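Local coordinates for predicted acetyltransferase (Clostridium acetobutylicum, PDB 3MGD), which binds acetyl-CoA and, as a GNAT-family N-acetyltransferase, probably transfers its acetyl group to an acceptor amine, at the acetyl coenzyme *a site and the interface of chains A and B. Residues are numbered along the deposited sequence; one frame, centred on the assembly and turned at random. Chains: chain A/B, Predicted acetyltransferase.

Contact 1: the acetyl coenzyme *a site. Residues chain A 22, 26, 87-92, 97-103, 123-124, 126, 128-129, 131-133, 135. With ACO (acetyl coenzyme *a), chain C.
A:Lys135, on helix 129-136, runs extended along the nucleoside end of acetyl-CoA, CG anti to the backbone N (chi1 -178°). Its NZ donates to the ribose 2'-hydroxyl O2B at 3.0 Å and stands over the face of both adenine rings (cation-pi). The pyrophosphate lies in the GNAT-family Q/R-x-x-G-x-G/A loop, A:Arg97 to A:Ala102, leading into helix 101-115; A:Gly98 N, A:Gly100 N and A:Ala102 N donate to O4A, O1A and O5A. A:Thr103 grips the alpha-phosphate oxygen O2A twice, by its N and by OG1 at 2.6 Å; the helix N-terminus may offset the phosphate charge. O5A is shared by A:Ala102 N and A:Thr92 OG1, and water 1 joins it to O1A. Along strand 83-92 the pantetheine pairs like an added strand: A:Thr92 N bonds nearly straight to O9P (2.9 Å, 171° at H), and N4P donates to the backbone O of A:Met90, a selenomethionine in this crystal, from above its carbonyl plane. The extended A:Arg97 lays one guanidinium face against the amide carbon C9P, held by an in-plane NE bond to A:Thr92 O (2.7 Å). Opposite, A:Ser126 OG, in the crowded position between backbone N and carbonyl carbon (chi1 65°), meets O5P at 2.8 Å while accepting from A:Gly129 N. A:Tyr133 OH lies 3.3 Å from the acetyl carbon C. In many family members such a tyrosine is the general acid for the CoA thiolate, a role only inferred here.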
# COMPACT_ATOMS: atom_id res chain seq x y z
N GLN A 22 -5.84 7.15 -19.02
CA GLN A 22 -6.48 7.46 -17.74
C GLN A 22 -5.72 8.52 -16.97
O GLN A 22 -6.29 9.49 -16.49
CB GLN A 22 -6.56 6.18 -16.92
CG GLN A 22 -7.09 6.36 -15.52
CD GLN A 22 -6.66 5.22 -14.64
OE1 GLN A 22 -6.55 4.08 -15.11
NE2 GLN A 22 -6.44 5.50 -13.35
N GLU A 26 -6.61 12.38 -15.94
CA GLU A 26 -6.56 12.87 -14.56
C GLU A 26 -5.75 14.15 -14.40
O GLU A 26 -5.73 14.75 -13.32
CB GLU A 26 -5.99 11.79 -13.61
CG GLU A 26 -6.88 10.56 -13.45
CD GLU A 26 -6.22 9.46 -12.63
OE1 GLU A 26 -5.43 9.79 -11.71
OE2 GLU A 26 -6.48 8.28 -12.90
N ILE A 87 -7.39 -0.85 -5.06
CA ILE A 87 -8.12 -0.62 -6.30
C ILE A 87 -7.46 0.46 -7.14
O ILE A 87 -6.98 1.47 -6.62
CB ILE A 87 -9.61 -0.31 -6.00
CG1 ILE A 87 -10.28 -1.62 -5.51
CG2 ILE A 87 -10.30 0.34 -7.20
CD1 ILE A 87 -11.78 -1.54 -5.32
N THR A 88 -7.42 0.24 -8.45
CA THR A 88 -6.61 1.07 -9.33
C THR A 88 -7.05 0.88 -10.78
O THR A 88 -7.92 0.06 -11.06
CB THR A 88 -5.10 0.69 -9.15
OG1 THR A 88 -4.27 1.66 -9.78
CG2 THR A 88 -4.80 -0.72 -9.71
N ASN A 89 -6.44 1.64 -11.69
CA ASN A 89 -6.67 1.48 -13.11
C ASN A 89 -8.14 1.55 -13.47
O ASN A 89 -8.61 0.82 -14.33
CB ASN A 89 -6.09 0.15 -13.61
CG ASN A 89 -4.58 0.11 -13.51
OD1 ASN A 89 -3.94 1.11 -13.19
ND2 ASN A 89 -4.00 -1.06 -13.76
N MSE A 90 -8.89 2.43 -12.81
CA MSE A 90 -10.28 2.59 -13.18
C MSE A 90 -10.44 3.71 -14.21
O MSE A 90 -9.98 4.83 -14.04
CB MSE A 90 -11.16 2.81 -11.96
CG MSE A 90 -11.15 1.57 -11.05
SE MSE A 90 -12.52 1.71 -9.70
CE MSE A 90 -14.10 1.65 -10.85
N TYR A 91 -11.12 3.37 -15.29
CA TYR A 91 -11.32 4.31 -16.38
C TYR A 91 -12.61 3.92 -17.07
O TYR A 91 -12.87 2.74 -17.31
CB TYR A 91 -10.14 4.28 -17.36
CG TYR A 91 -10.32 5.30 -18.48
CD1 TYR A 91 -9.97 6.63 -18.30
CD2 TYR A 91 -10.86 4.92 -19.70
CE1 TYR A 91 -10.14 7.57 -19.33
CE2 TYR A 91 -11.04 5.85 -20.72
CZ TYR A 91 -10.69 7.17 -20.54
OH TYR A 91 -10.88 8.07 -21.58
N THR A 92 -13.46 4.91 -17.32
CA THR A 92 -14.62 4.71 -18.17
C THR A 92 -14.56 5.73 -19.32
O THR A 92 -14.28 6.92 -19.09
CB THR A 92 -15.95 4.93 -17.40
OG1 THR A 92 -16.08 3.96 -16.35
CG2 THR A 92 -17.15 4.80 -18.37
N ARG A 97 -19.69 7.64 -19.35
CA ARG A 97 -19.72 7.95 -17.92
C ARG A 97 -21.12 8.25 -17.39
O ARG A 97 -22.03 8.57 -18.15
CB ARG A 97 -18.76 9.10 -17.63
CG ARG A 97 -17.31 8.66 -17.76
CD ARG A 97 -16.32 9.81 -17.66
NE ARG A 97 -15.00 9.34 -18.12
CZ ARG A 97 -13.93 10.10 -18.25
NH1 ARG A 97 -13.98 11.39 -17.95
NH2 ARG A 97 -12.79 9.57 -18.67
N GLY A 98 -21.29 8.15 -16.07
CA GLY A 98 -22.57 8.43 -15.43
C GLY A 98 -23.66 7.39 -15.65
O GLY A 98 -24.84 7.66 -15.42
N ASN A 99 -23.27 6.20 -16.10
CA ASN A 99 -24.23 5.12 -16.30
C ASN A 99 -24.09 4.02 -15.24
O ASN A 99 -24.83 3.04 -15.25
CB ASN A 99 -24.13 4.56 -17.72
CG ASN A 99 -24.70 5.52 -18.76
OD1 ASN A 99 -25.84 5.96 -18.64
ND2 ASN A 99 -23.92 5.82 -19.80
N GLY A 100 -23.17 4.22 -14.30
CA GLY A 100 -22.98 3.25 -13.24
C GLY A 100 -21.94 2.18 -13.57
O GLY A 100 -21.84 1.16 -12.88
N ILE A 101 -21.16 2.41 -14.62
CA ILE A 101 -20.18 1.40 -15.03
C ILE A 101 -19.08 1.20 -13.99
O ILE A 101 -18.82 0.08 -13.56
CB ILE A 101 -19.56 1.70 -16.40
CG1 ILE A 101 -20.64 1.64 -17.48
CG2 ILE A 101 -18.44 0.71 -16.70
CD1 ILE A 101 -20.12 1.99 -18.86
N ALA A 102 -18.43 2.29 -13.59
CA ALA A 102 -17.42 2.20 -12.54
C ALA A 102 -18.00 1.63 -11.24
O ALA A 102 -17.35 0.81 -10.59
CB ALA A 102 -16.77 3.57 -12.31
N THR A 103 -19.21 2.03 -10.88
CA THR A 103 -19.85 1.50 -9.66
C THR A 103 -20.06 -0.02 -9.71
O THR A 103 -19.79 -0.73 -8.73
CB THR A 103 -21.19 2.23 -9.35
OG1 THR A 103 -20.93 3.62 -9.10
CG2 THR A 103 -21.88 1.63 -8.14
N LEU A 123 -7.64 2.66 -1.78
CA LEU A 123 -7.35 3.24 -3.09
C LEU A 123 -6.92 4.68 -2.91
O LEU A 123 -7.08 5.26 -1.83
CB LEU A 123 -8.59 3.18 -4.00
CG LEU A 123 -9.89 3.81 -3.51
CD1 LEU A 123 -9.85 5.34 -3.53
CD2 LEU A 123 -11.06 3.31 -4.33
N VAL A 124 -6.37 5.26 -3.98
CA VAL A 124 -6.10 6.69 -4.03
C VAL A 124 -7.11 7.35 -4.98
O VAL A 124 -7.16 7.03 -6.17
CB VAL A 124 -4.67 6.99 -4.51
CG1 VAL A 124 -4.46 8.49 -4.67
CG2 VAL A 124 -3.63 6.38 -3.54
N SER A 126 -8.93 9.89 -7.37
CA SER A 126 -8.74 10.99 -8.30
C SER A 126 -9.90 11.97 -8.14
O SER A 126 -10.84 11.69 -7.38
CB SER A 126 -8.74 10.46 -9.73
OG SER A 126 -10.00 9.92 -10.02
N LEU A 128 -12.31 12.79 -10.25
CA LEU A 128 -13.56 12.24 -10.76
C LEU A 128 -13.94 10.98 -10.00
O LEU A 128 -15.12 10.62 -9.90
CB LEU A 128 -13.44 11.94 -12.25
CG LEU A 128 -13.43 13.19 -13.12
CD1 LEU A 128 -13.09 12.88 -14.57
CD2 LEU A 128 -14.79 13.89 -13.02
N GLY A 129 -12.94 10.29 -9.47
CA GLY A 129 -13.19 9.04 -8.79
C GLY A 129 -13.81 9.26 -7.44
O GLY A 129 -14.63 8.46 -7.00
N PRO A 131 -16.11 11.19 -5.62
CA PRO A 131 -17.55 11.10 -5.34
C PRO A 131 -18.11 9.70 -5.62
O PRO A 131 -19.05 9.28 -4.95
CB PRO A 131 -18.18 12.10 -6.32
CG PRO A 131 -17.05 12.87 -6.93
CD PRO A 131 -15.84 12.02 -6.82
N VAL A 132 -17.55 9.00 -6.60
CA VAL A 132 -17.96 7.61 -6.86
C VAL A 132 -17.62 6.71 -5.68
O VAL A 132 -18.47 5.94 -5.20
CB VAL A 132 -17.28 7.05 -8.13
CG1 VAL A 132 -17.77 5.65 -8.43
CG2 VAL A 132 -17.54 7.98 -9.31
N TYR A 133 -16.39 6.81 -5.19
CA TYR A 133 -15.95 6.00 -4.07
C TYR A 133 -16.63 6.42 -2.77
O TYR A 133 -16.98 5.57 -1.95
CB TYR A 133 -14.42 6.05 -3.93
CG TYR A 133 -13.73 5.77 -5.25
CD1 TYR A 133 -14.19 4.75 -6.08
CD2 TYR A 133 -12.65 6.53 -5.68
CE1 TYR A 133 -13.59 4.50 -7.30
CE2 TYR A 133 -12.04 6.27 -6.88
CZ TYR A 133 -12.51 5.26 -7.70
OH TYR A 133 -11.91 5.00 -8.92
N LYS A 135 -19.64 7.74 -2.55
CA LYS A 135 -21.00 7.20 -2.68
C LYS A 135 -21.03 5.72 -2.35
O LYS A 135 -21.98 5.23 -1.73
CB LYS A 135 -21.57 7.48 -4.08
CG LYS A 135 -23.00 6.99 -4.29
CD LYS A 135 -23.43 7.17 -5.74
CE LYS A 135 -24.93 6.92 -5.94
NZ LYS A 135 -25.29 6.71 -7.38
N1A ACO C . -28.62 6.44 -10.55
C2A ACO C . -28.29 7.79 -10.42
N3A ACO C . -26.97 8.23 -10.69
C4A ACO C . -25.97 7.27 -11.10
C5A ACO C . -26.30 5.89 -11.25
C6A ACO C . -27.60 5.45 -10.98
N6A ACO C . -27.93 4.05 -11.12
N7A ACO C . -25.13 5.17 -11.67
C8A ACO C . -24.10 6.09 -11.79
N9A ACO C . -24.60 7.40 -11.41
C1B ACO C . -23.84 8.63 -11.53
C2B ACO C . -23.24 8.79 -10.12
O2B ACO C . -24.04 8.88 -8.99
C3B ACO C . -22.16 9.82 -10.37
O3B ACO C . -22.50 11.19 -10.31
P3B ACO C . -22.36 12.07 -8.99
O7A ACO C . -23.31 13.31 -9.14
O8A ACO C . -20.90 12.55 -8.82
O9A ACO C . -22.77 11.27 -7.77
C4B ACO C . -21.57 9.30 -11.72
O4B ACO C . -22.77 8.85 -12.46
C5B ACO C . -20.34 8.42 -11.83
O5B ACO C . -20.60 7.10 -11.40
P1A ACO C . -20.31 5.87 -12.35
O1A ACO C . -21.18 5.89 -13.62
O2A ACO C . -20.49 4.61 -11.52
O3A ACO C . -18.78 6.02 -12.73
P2A ACO C . -18.23 6.16 -14.22
O4A ACO C . -18.68 7.49 -14.91
O5A ACO C . -18.55 4.93 -15.03
O6A ACO C . -16.66 6.14 -14.09
CBP ACO C . -14.57 7.18 -13.42
CCP ACO C . -16.04 6.92 -13.11
CDP ACO C . -13.88 7.82 -12.23
CEP ACO C . -13.95 5.87 -13.77
CAP ACO C . -14.49 8.16 -14.63
OAP ACO C . -15.04 9.40 -14.34
C9P ACO C . -13.14 8.26 -15.29
O9P ACO C . -12.72 7.39 -16.07
N8P ACO C . -12.35 9.43 -14.99
C7P ACO C . -11.00 9.58 -15.52
C6P ACO C . -10.07 8.57 -14.97
C5P ACO C . -10.18 8.49 -13.46
O5P ACO C . -10.22 9.51 -12.78
N4P ACO C . -10.29 7.19 -12.88
C3P ACO C . -10.15 6.98 -11.46
C2P ACO C . -8.75 6.98 -10.91
S1P ACO C . -8.64 6.56 -9.19
C ACO C . -8.64 4.90 -8.95
O ACO C . -8.70 4.15 -9.91
CH3 ACO C . -8.72 4.36 -7.57
O HOH W 1 -20.81 4.68 -16.60
O HOH W 2 -10.09 12.22 -12.30

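Contact 2: the interface of chains A and B. Residues chain A 19-20, 23, 28-32, 34, 37-38; chain B 75-77, 80.
B:Tyr77 is the plug of this patch, one of two equivalent ones in a two-fold symmetric interface between identical chains, possibly a dimer, which the structure alone does not establish. Its ring, with CG anti to the carbonyl carbon and beside the backbone N (chi1 -65°), is clamped on both faces: A:Pro30 CA lies over the centre of one at 3.7 Å from the centroid, and A:Ile34 CD1 over the centre of the other at 3.9 Å. A:Ile34 crosses the tyrosine at about a right angle, with CG1 in the crowded position between backbone N and carbonyl carbon (chi1 61°). The carbonyl A:Ile32 O sits at the ring edge, in plane, 3.2 Å from CE1. At the tip, OH rests against the aliphatic part of A:Lys20, 3.3 Å from CG. A:Leu23 CD1 and A:Ile28 CG2 approach CE2 and CD2 obliquely, from the A:Ile34 and the A:Pro30 side. Beside the ring, A:Ile34 also turns CG2 to B:Lys80 CB (3.8 Å), and A:Leu38 CD2 packs on B:Pro75 CB.

Polar contact centres on the backbone carbonyl of B:Pro75. A:Arg19, extended from CG to NE, turns its guanidinium side-on so that NE and NH2 both donate to B:Pro75 O, each at 3.0 Å. The acceptor lies in the guanidinium plane; NE meets it nearly along the C=O axis, whereas NH2 comes from above the carbonyl plane. A:Leu23 CD1 lies over one guanidinium face, toward its rim.

A:Glu37 OE2 and B:Lys80 NZ, 4.1 Å apart and not in contact, may attract each other weakly if charged as expected.

Chain A supplies helix 12-25, the following loop and the start of helix 35-47; the chain B residues belong to the loop joining strands 61-72 and 83-92.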
# COMPACT_ATOMS: atom_id res chain seq x y z
N ARG A 19 -4.15 2.74 -19.33
CA ARG A 19 -3.63 3.38 -18.12
C ARG A 19 -3.03 4.75 -18.41
O ARG A 19 -3.26 5.70 -17.68
CB ARG A 19 -2.63 2.49 -17.35
CG ARG A 19 -2.05 3.20 -16.11
CD ARG A 19 -1.47 2.25 -15.03
NE ARG A 19 -0.80 3.05 -13.99
CZ ARG A 19 -1.44 3.69 -13.01
NH1 ARG A 19 -2.77 3.63 -12.91
NH2 ARG A 19 -0.75 4.42 -12.15
N LYS A 20 -2.23 4.87 -19.47
CA LYS A 20 -1.70 6.19 -19.82
C LYS A 20 -2.82 7.18 -20.12
O LYS A 20 -2.79 8.33 -19.68
CB LYS A 20 -0.74 6.10 -21.02
CG LYS A 20 0.56 5.35 -20.75
CD LYS A 20 1.56 5.46 -21.90
CE LYS A 20 1.08 4.77 -23.14
NZ LYS A 20 2.16 4.68 -24.21
N LEU A 23 -4.41 8.34 -16.85
CA LEU A 23 -3.59 9.26 -16.07
C LEU A 23 -3.59 10.64 -16.71
O LEU A 23 -3.63 11.65 -16.03
CB LEU A 23 -2.16 8.73 -15.98
CG LEU A 23 -1.97 7.42 -15.22
CD1 LEU A 23 -0.54 6.96 -15.37
CD2 LEU A 23 -2.33 7.56 -13.72
N ILE A 28 -2.30 14.44 -15.21
CA ILE A 28 -0.88 14.22 -14.97
C ILE A 28 -0.07 14.58 -16.22
O ILE A 28 -0.54 14.44 -17.35
CB ILE A 28 -0.61 12.79 -14.44
CG1 ILE A 28 -1.33 12.61 -13.10
CG2 ILE A 28 0.88 12.55 -14.26
CD1 ILE A 28 -1.61 11.18 -12.71
N GLU A 29 1.15 15.09 -16.00
CA GLU A 29 2.01 15.47 -17.11
C GLU A 29 2.86 14.30 -17.57
O GLU A 29 3.75 13.83 -16.84
CB GLU A 29 2.87 16.69 -16.73
CG GLU A 29 2.05 17.99 -16.65
CD GLU A 29 2.83 19.15 -16.07
OE1 GLU A 29 4.08 19.11 -16.08
OE2 GLU A 29 2.19 20.12 -15.60
N PRO A 30 2.58 13.80 -18.79
CA PRO A 30 3.23 12.61 -19.34
C PRO A 30 4.63 12.92 -19.88
O PRO A 30 4.89 12.78 -21.06
CB PRO A 30 2.27 12.19 -20.46
CG PRO A 30 1.69 13.47 -20.93
CD PRO A 30 1.57 14.35 -19.72
N ASN A 31 5.51 13.26 -18.93
CA ASN A 31 6.82 13.87 -19.08
C ASN A 31 7.92 12.92 -19.50
O ASN A 31 8.97 13.34 -19.98
CB ASN A 31 7.25 14.35 -17.69
CG ASN A 31 7.21 15.82 -17.55
OD1 ASN A 31 7.30 16.55 -18.54
ND2 ASN A 31 7.10 16.29 -16.32
N ILE A 32 7.71 11.65 -19.23
CA ILE A 32 8.74 10.64 -19.45
C ILE A 32 8.03 9.43 -20.03
O ILE A 32 6.81 9.33 -19.95
CB ILE A 32 9.48 10.27 -18.14
CG1 ILE A 32 8.50 9.72 -17.11
CG2 ILE A 32 10.20 11.48 -17.57
CD1 ILE A 32 9.16 9.21 -15.83
N ILE A 34 7.04 5.75 -19.81
CA ILE A 34 6.99 4.65 -18.84
C ILE A 34 6.44 3.36 -19.44
O ILE A 34 5.98 2.48 -18.72
CB ILE A 34 6.20 5.03 -17.57
CG1 ILE A 34 4.75 5.38 -17.92
CG2 ILE A 34 6.90 6.17 -16.82
CD1 ILE A 34 3.89 5.62 -16.71
N GLU A 37 8.10 0.13 -17.99
CA GLU A 37 7.75 -0.17 -16.60
C GLU A 37 6.29 -0.61 -16.45
O GLU A 37 5.99 -1.50 -15.65
CB GLU A 37 8.01 1.06 -15.72
CG GLU A 37 9.49 1.40 -15.52
CD GLU A 37 10.09 2.26 -16.63
OE1 GLU A 37 9.46 2.45 -17.71
OE2 GLU A 37 11.21 2.76 -16.43
N LEU A 38 5.39 0.03 -17.19
CA LEU A 38 3.98 -0.38 -17.19
C LEU A 38 3.85 -1.82 -17.70
O LEU A 38 3.19 -2.66 -17.09
CB LEU A 38 3.13 0.58 -18.05
CG LEU A 38 2.77 1.95 -17.48
CD1 LEU A 38 2.13 2.87 -18.54
CD2 LEU A 38 1.87 1.81 -16.25
N PRO B 75 3.09 1.68 -12.05
CA PRO B 75 3.91 2.84 -12.42
C PRO B 75 3.08 4.06 -12.78
O PRO B 75 1.98 3.95 -13.30
CB PRO B 75 4.68 2.35 -13.65
CG PRO B 75 4.83 0.87 -13.40
CD PRO B 75 3.52 0.46 -12.75
N THR B 76 3.62 5.24 -12.48
CA THR B 76 3.03 6.48 -12.95
C THR B 76 4.16 7.44 -13.34
O THR B 76 5.34 7.17 -13.10
CB THR B 76 2.11 7.10 -11.87
OG1 THR B 76 1.59 8.35 -12.34
CG2 THR B 76 2.87 7.29 -10.58
N TYR B 77 3.80 8.56 -13.96
CA TYR B 77 4.84 9.46 -14.46
C TYR B 77 5.71 10.05 -13.35
O TYR B 77 6.86 10.42 -13.59
CB TYR B 77 4.22 10.55 -15.33
CG TYR B 77 3.62 9.94 -16.58
CD1 TYR B 77 4.43 9.53 -17.63
CD2 TYR B 77 2.25 9.72 -16.67
CE1 TYR B 77 3.89 8.95 -18.76
CE2 TYR B 77 1.71 9.15 -17.79
CZ TYR B 77 2.53 8.77 -18.83
OH TYR B 77 1.96 8.20 -19.94
N LYS B 80 8.17 6.15 -11.73
CA LYS B 80 8.13 5.26 -12.91
C LYS B 80 8.15 3.76 -12.61
O LYS B 80 7.67 2.96 -13.42
CB LYS B 80 9.25 5.62 -13.90
CG LYS B 80 10.65 5.37 -13.37
CD LYS B 80 11.69 5.66 -14.46
CE LYS B 80 13.11 5.36 -13.96
NZ LYS B 80 14.11 5.27 -15.07

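The C-alpha centres of contact 1 and contact 2 lie about 18 Å apart, and helix 12-25 serves both. A:Gln22 and, just beyond the helix end, A:Glu26 border the pantetheine in contact 1, while A:Arg19, A:Lys20 and A:Leu23 meet chain B in contact 2. The loop that chain B inserts in contact 2 leads into strand 83-92, whose counterpart in chain A lines the cofactor in contact 1. Pairing of the chains could therefore steady the helix beside the thioester end of acetyl-CoA. By the two-fold symmetry, each copy both gives this loop and receives its partner's.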